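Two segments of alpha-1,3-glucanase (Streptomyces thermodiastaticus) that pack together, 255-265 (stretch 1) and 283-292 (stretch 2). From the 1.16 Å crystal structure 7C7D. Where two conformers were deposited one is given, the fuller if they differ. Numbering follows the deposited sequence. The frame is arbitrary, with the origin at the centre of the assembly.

Stretch 1 (255-265) GVQNVTLQGAG
Stretch 2 (283-292) AGHVHLKDFA

Eight direct hydrogen bonds join the stretches, and seven of them link backbone to backbone in a parallel ladder or its immediate extensions. Within the ladder, V259 N donates to H285 O (3.1 Å, 139° at the hydrogen), H287 N to V259 O (3.0 Å, 159°), L261 N to H287 O (2.8 Å, 147°), K289 N to L261 O (2.9 Å, 155°) and G263 N to K289 O (2.9 Å, 166°). V259 and L261 thus use both N and O, each reaching the residues before and after its partner, as parallel pairing requires. The register is V259 with V286, T260 with H287, L261 with L288 and Q262 with K289, at CA-CA distances of 4.4 to 5.1 Å; the strand axes diverge by 3°. Across V259 to Q262 and V286 to K289, phi lies between -159 and -97° and psi between 109 and 146°, all extended. Weak CA-H...O contacts supplement the ladder, among them V286 CA to V259 O and T260 CA to H287 O, both 3.2 Å.

Toward the N-terminal end of the pairing, N258 N donates to G284 O (2.8 Å, 171°), and A283 N to Q257 OE1 (2.9 Å, 166°); Q257 reaches it with chi1 p and chi2 t. N258 (52/49) and H285 (55/43) share a left-handed conformation, so their backbones turn together. D290 (63/42) makes a similar turn after K289 and presents its O to G265 N (2.9 Å, 141°). G263 (-98/-179) lies against this turn: an ideal CB there would sit 2.4 Å from D290 O and 2.8 Å from F291 CB, both clashes.

Water extends the polar contact on the face bearing T260, Q262, H287 and K289. One molecule accepts from K289 NZ (2.7 Å) and lies 2.9 Å from T260 OG1; another accepts from K289 NZ (3.0 Å) and donates to Q262 OE1 (3.2 Å). K289 is m, then t throughout, and Q262 is t,t. A third accepts from Q262 NE2 (3.1 Å) and donates to G263 O (2.8 Å) and D290 OD2 (2.9 Å). T260 and H287, both chi1 m, meet at OG1 to CB, 3.5 Å.

V259, L261, V286 and L288 project from the other face and are buried. L261 (t,p) packs its CB 3.9 Å from L288 CD2 (m,t) and its CD2 3.7 Å from F291 CZ. F291 has chi1 p and chi2 -78°; L261 O lies at its ring edge, 3.4 Å from CE1. V256 CG1 meets V286 CG1 at 3.9 Å, both valines t. The contact buries 811 Å² in all.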

ATOM      1  N   GLY A 255     -22.371  16.032  -0.812  1.00 24.26           N
ATOM      2  CA  GLY A 255     -23.166  16.355   0.356  1.00 23.30           C
ATOM      3  C   GLY A 255     -23.185  15.260   1.399  1.00 22.30           C
ATOM      4  O   GLY A 255     -24.118  15.188   2.201  1.00 24.12           O
ATOM      5  N   VAL A 256     -22.181  14.388   1.402  1.00 18.78           N
ATOM      6  CA  VAL A 256     -22.063  13.372   2.439  1.00 18.19           C
ATOM      7  C   VAL A 256     -21.507  14.053   3.686  1.00 17.72           C
ATOM      8  O   VAL A 256     -20.330  14.418   3.736  1.00 17.87           O
ATOM      9  CB  VAL A 256     -21.189  12.196   1.990  1.00 18.19           C
ATOM     10  CG1 VAL A 256     -21.207  11.106   3.041  1.00 18.52           C
ATOM     11  CG2 VAL A 256     -21.678  11.641   0.650  1.00 18.69           C
ATOM     12  N   GLN A 257     -22.375  14.271   4.671  1.00 17.47           N
ATOM     13  CA  GLN A 257     -22.013  14.864   5.948  1.00 17.80           C
ATOM     14  C   GLN A 257     -23.021  14.391   6.982  1.00 17.78           C
ATOM     15  O   GLN A 257     -24.140  14.001   6.642  1.00 19.21           O
ATOM     16  CB  GLN A 257     -21.985  16.399   5.893  1.00 19.03           C
ATOM     17  CG  GLN A 257     -23.287  17.056   5.427  1.00 21.52           C
ATOM     18  CD  GLN A 257     -23.131  18.554   5.152  1.00 22.92           C
ATOM     19  OE1 GLN A 257     -22.078  19.009   4.689  1.00 23.48           O
ATOM     20  NE2 GLN A 257     -24.178  19.321   5.434  1.00 24.35           N
ATOM     21  N   ASN A 258     -22.605  14.418   8.248  1.00 18.37           N
ATOM     22  CA  ASN A 258     -23.498  14.155   9.377  1.00 19.62           C
ATOM     23  C   ASN A 258     -24.253  12.841   9.209  1.00 18.92           C
ATOM     24  O   ASN A 258     -25.475  12.776   9.349  1.00 20.54           O
ATOM     25  CB  ASN A 258     -24.471  15.314   9.605  1.00 21.38           C
ATOM     26  CG  ASN A 258     -23.765  16.616   9.896  1.00 24.93           C
ATOM     27  OD1 ASN A 258     -24.056  17.645   9.286  1.00 29.32           O
ATOM     28  ND2 ASN A 258     -22.835  16.581  10.835  1.00 25.92           N
ATOM     29  N   VAL A 259     -23.516  11.778   8.892  1.00 19.16           N
ATOM     30  CA  VAL A 259     -24.152  10.505   8.596  1.00 18.64           C
ATOM     31  C   VAL A 259     -23.143   9.388   8.788  1.00 18.07           C
ATOM     32  O   VAL A 259     -21.944   9.557   8.544  1.00 17.56           O
ATOM     33  CB  VAL A 259     -24.758  10.506   7.167  1.00 20.14           C
ATOM     34  CG1 VAL A 259     -23.655  10.418   6.110  1.00 20.22           C
ATOM     35  CG2 VAL A 259     -25.774   9.380   7.011  1.00 21.72           C
ATOM     36  N   THR A 260     -23.638   8.246   9.239  1.00 18.48           N
ATOM     37  CA  THR A 260     -22.901   6.997   9.230  1.00 19.18           C
ATOM     38  C   THR A 260     -23.489   6.133   8.127  1.00 19.63           C
ATOM     39  O   THR A 260     -24.711   5.948   8.060  1.00 22.05           O
ATOM     40  CB  THR A 260     -23.046   6.292  10.581  1.00 20.06           C
ATOM     41  OG1 THR A 260     -22.391   7.064  11.594  1.00 20.91           O
ATOM     42  CG2 THR A 260     -22.446   4.894  10.536  1.00 21.08           C
ATOM     43  N   LEU A 261     -22.637   5.664   7.231  1.00 18.33           N
ATOM     44  CA  LEU A 261     -23.023   4.712   6.199  0.58 18.63           C
ATOM     45  C   LEU A 261     -22.446   3.370   6.627  1.00 18.12           C
ATOM     46  O   LEU A 261     -21.226   3.176   6.604  1.00 17.92           O
ATOM     47  CB  LEU A 261     -22.473   5.153   4.846  0.58 20.25           C
ATOM     48  CG  LEU A 261     -23.016   4.531   3.563  0.58 21.15           C
ATOM     49  CD1 LEU A 261     -24.524   4.516   3.559  0.58 22.87           C
ATOM     50  CD2 LEU A 261     -22.498   5.294   2.357  0.58 21.27           C
ATOM     51  N   GLN A 262     -23.320   2.459   7.038  1.00 18.69           N
ATOM     52  CA  GLN A 262     -22.908   1.220   7.673  1.00 19.86           C
ATOM     53  C   GLN A 262     -23.471   0.020   6.932  1.00 19.25           C
ATOM     54  O   GLN A 262     -24.689  -0.085   6.736  1.00 20.06           O
ATOM     55  CB  GLN A 262     -23.380   1.187   9.120  1.00 23.50           C
ATOM     56  CG  GLN A 262     -23.047  -0.107   9.829  1.00 28.38           C
ATOM     57  CD  GLN A 262     -23.254  -0.009  11.317  1.00 33.68           C
ATOM     58  OE1 GLN A 262     -23.506   1.072  11.848  1.00 36.42           O
ATOM     59  NE2 GLN A 262     -23.149  -1.139  12.005  1.00 34.52           N
ATOM     60  N   GLY A 263     -22.579  -0.892   6.545  1.00 18.88           N
ATOM     61  CA  GLY A 263     -22.971  -2.168   5.993  1.00 19.26           C
ATOM     62  C   GLY A 263     -22.952  -3.274   7.040  1.00 18.86           C
ATOM     63  O   GLY A 263     -22.659  -3.068   8.218  1.00 19.15           O
ATOM     64  N   ALA A 264     -23.280  -4.475   6.574  1.00 19.09           N
ATOM     65  CA  ALA A 264     -23.313  -5.670   7.405  1.00 19.60           C
ATOM     66  C   ALA A 264     -21.956  -6.350   7.501  1.00 19.23           C
ATOM     67  O   ALA A 264     -21.853  -7.423   8.114  1.00 20.57           O
ATOM     68  CB  ALA A 264     -24.342  -6.659   6.849  1.00 20.63           C
ATOM     69  N   GLY A 265     -20.920  -5.738   6.932  1.00 17.70           N
ATOM     70  CA  GLY A 265     -19.617  -6.353   6.784  1.00 17.44           C
ATOM     71  C   GLY A 265     -19.174  -6.271   5.340  1.00 16.35           C
ATOM     72  O   GLY A 265     -19.992  -6.419   4.429  1.00 17.56           O
ATOM     73  N   ALA A 283     -19.493  19.163   5.966  1.00 16.44           N
ATOM     74  CA  ALA A 283     -19.585  19.473   7.385  1.00 17.13           C
ATOM     75  C   ALA A 283     -18.952  18.409   8.265  1.00 17.18           C
ATOM     76  O   ALA A 283     -18.790  18.638   9.467  1.00 18.73           O
ATOM     77  CB  ALA A 283     -21.048  19.673   7.780  1.00 19.20           C
ATOM     78  N   GLY A 284     -18.606  17.258   7.715  1.00 16.46           N
ATOM     79  CA  GLY A 284     -17.915  16.254   8.493  1.00 16.00           C
ATOM     80  C   GLY A 284     -18.862  15.338   9.237  1.00 16.10           C
ATOM     81  O   GLY A 284     -20.050  15.213   8.923  1.00 17.22           O
ATOM     82  N   HIS A 285     -18.306  14.676  10.251  1.00 16.22           N
ATOM     83  CA  HIS A 285     -19.046  13.687  11.029  1.00 17.36           C
ATOM     84  C   HIS A 285     -19.629  12.614  10.120  1.00 16.24           C
ATOM     85  O   HIS A 285     -20.784  12.201  10.255  1.00 16.63           O
ATOM     86  CB  HIS A 285     -20.073  14.340  11.952  1.00 19.97           C
ATOM     87  CG  HIS A 285     -19.477  15.415  12.798  1.00 24.66           C
ATOM     88  ND1 HIS A 285     -18.776  15.145  13.953  1.00 29.50           N
ATOM     89  CD2 HIS A 285     -19.411  16.755  12.622  1.00 28.68           C
ATOM     90  CE1 HIS A 285     -18.338  16.277  14.475  1.00 31.12           C
ATOM     91  NE2 HIS A 285     -18.708  17.269  13.686  1.00 31.63           N
ATOM     92  N   VAL A 286     -18.799  12.178   9.179  1.00 15.42           N
ATOM     93  CA  VAL A 286     -19.099  11.086   8.268  1.00 15.33           C
ATOM     94  C   VAL A 286     -18.396   9.851   8.799  1.00 15.22           C
ATOM     95  O   VAL A 286     -17.196   9.891   9.088  1.00 16.69           O
ATOM     96  CB  VAL A 286     -18.586  11.402   6.854  1.00 15.38           C
ATOM     97  CG1 VAL A 286     -18.807  10.200   5.947  1.00 15.73           C
ATOM     98  CG2 VAL A 286     -19.255  12.650   6.311  1.00 16.23           C
ATOM     99  N   HIS A 287     -19.125   8.750   8.915  1.00 15.17           N
ATOM    100  CA  HIS A 287     -18.529   7.485   9.326  1.00 15.92           C
ATOM    101  C   HIS A 287     -18.887   6.418   8.305  1.00 15.52           C
ATOM    102  O   HIS A 287     -20.044   6.004   8.219  1.00 16.84           O
ATOM    103  CB  HIS A 287     -18.979   7.123  10.737  1.00 16.52           C
ATOM    104  CG  HIS A 287     -18.739   8.228  11.709  1.00 17.90           C
ATOM    105  ND1 HIS A 287     -17.486   8.520  12.205  1.00 18.70           N
ATOM    106  CD2 HIS A 287     -19.576   9.158  12.226  1.00 19.46           C
ATOM    107  CE1 HIS A 287     -17.568   9.567  13.004  1.00 20.06           C
ATOM    108  NE2 HIS A 287     -18.824   9.974  13.033  1.00 20.46           N
ATOM    109  N   LEU A 288     -17.900   5.992   7.518  1.00 14.27           N
ATOM    110  CA  LEU A 288     -18.082   4.924   6.544  1.00 14.45           C
ATOM    111  C   LEU A 288     -17.597   3.639   7.195  1.00 14.99           C
ATOM    112  O   LEU A 288     -16.446   3.567   7.641  1.00 15.74           O
ATOM    113  CB  LEU A 288     -17.300   5.222   5.263  1.00 14.38           C
ATOM    114  CG  LEU A 288     -17.531   6.593   4.621  1.00 14.83           C
ATOM    115  CD1 LEU A 288     -16.699   6.752   3.345  1.00 15.08           C
ATOM    116  CD2 LEU A 288     -19.008   6.799   4.323  1.00 16.17           C
ATOM    117  N   LYS A 289     -18.474   2.640   7.288  1.00 14.86           N
ATOM    118  CA  LYS A 289     -18.183   1.456   8.090  1.00 17.54           C
ATOM    119  C   LYS A 289     -18.696   0.187   7.432  1.00 15.75           C
ATOM    120  O   LYS A 289     -19.873   0.099   7.075  1.00 16.53           O
ATOM    121  CB  LYS A 289     -18.849   1.535   9.475  1.00 24.78           C
ATOM    122  CG  LYS A 289     -18.516   2.734  10.329  1.00 28.40           C
ATOM    123  CD  LYS A 289     -19.211   2.612  11.679  1.00 31.44           C
ATOM    124  CE  LYS A 289     -18.722   3.668  12.648  1.00 34.94           C
ATOM    125  NZ  LYS A 289     -19.490   3.675  13.928  1.00 37.46           N
ATOM    126  N   ASP A 290     -17.827  -0.821   7.363  1.00 15.52           N
ATOM    127  CA  ASP A 290     -18.244  -2.216   7.209  1.00 16.16           C
ATOM    128  C   ASP A 290     -18.982  -2.484   5.900  1.00 15.13           C
ATOM    129  O   ASP A 290     -19.974  -3.209   5.875  1.00 16.25           O
ATOM    130  CB  ASP A 290     -19.061  -2.705   8.410  1.00 18.21           C
ATOM    131  CG  ASP A 290     -18.388  -2.409   9.739  1.00 19.60           C
ATOM    132  OD1 ASP A 290     -17.143  -2.349   9.783  1.00 19.72           O
ATOM    133  OD2 ASP A 290     -19.112  -2.248  10.745  1.00 22.69           O
ATOM    134  N   PHE A 291     -18.501  -1.908   4.802  1.00 14.82           N
ATOM    135  CA  PHE A 291     -18.962  -2.321   3.482  1.00 14.39           C
ATOM    136  C   PHE A 291     -17.791  -2.343   2.512  1.00 13.89           C
ATOM    137  O   PHE A 291     -16.671  -1.944   2.842  1.00 14.17           O
ATOM    138  CB  PHE A 291     -20.210  -1.562   2.958  1.00 13.95           C
ATOM    139  CG  PHE A 291     -20.027  -0.074   2.727  1.00 14.58           C
ATOM    140  CD1 PHE A 291     -20.048   0.821   3.790  1.00 15.51           C
ATOM    141  CD2 PHE A 291     -19.936   0.435   1.434  1.00 14.86           C
ATOM    142  CE1 PHE A 291     -19.934   2.191   3.571  1.00 15.17           C
ATOM    143  CE2 PHE A 291     -19.827   1.801   1.210  1.00 15.07           C
ATOM    144  CZ  PHE A 291     -19.835   2.679   2.273  1.00 15.12           C
ATOM    145  N   ALA A 292     -18.052  -2.849   1.312  1.00 13.48           N
ATOM    146  CA  ALA A 292     -17.056  -2.883   0.255  1.00 13.01           C
ATOM    147  C   ALA A 292     -17.421  -1.875  -0.823  1.00 12.69           C
ATOM    148  O   ALA A 292     -18.603  -1.664  -1.116  1.00 13.83           O
ATOM    149  CB  ALA A 292     -16.961  -4.280  -0.360  1.00 14.24           C
TER
HETATM  150  O   HOH W   1     -21.320   5.603  13.821  1.00 63.94           O
HETATM  151  O   HOH W   2     -21.723  -3.558  10.779  1.00 40.42           O
HETATM  152  O   HOH W   3     -22.410   3.111  14.122  1.00 52.47           O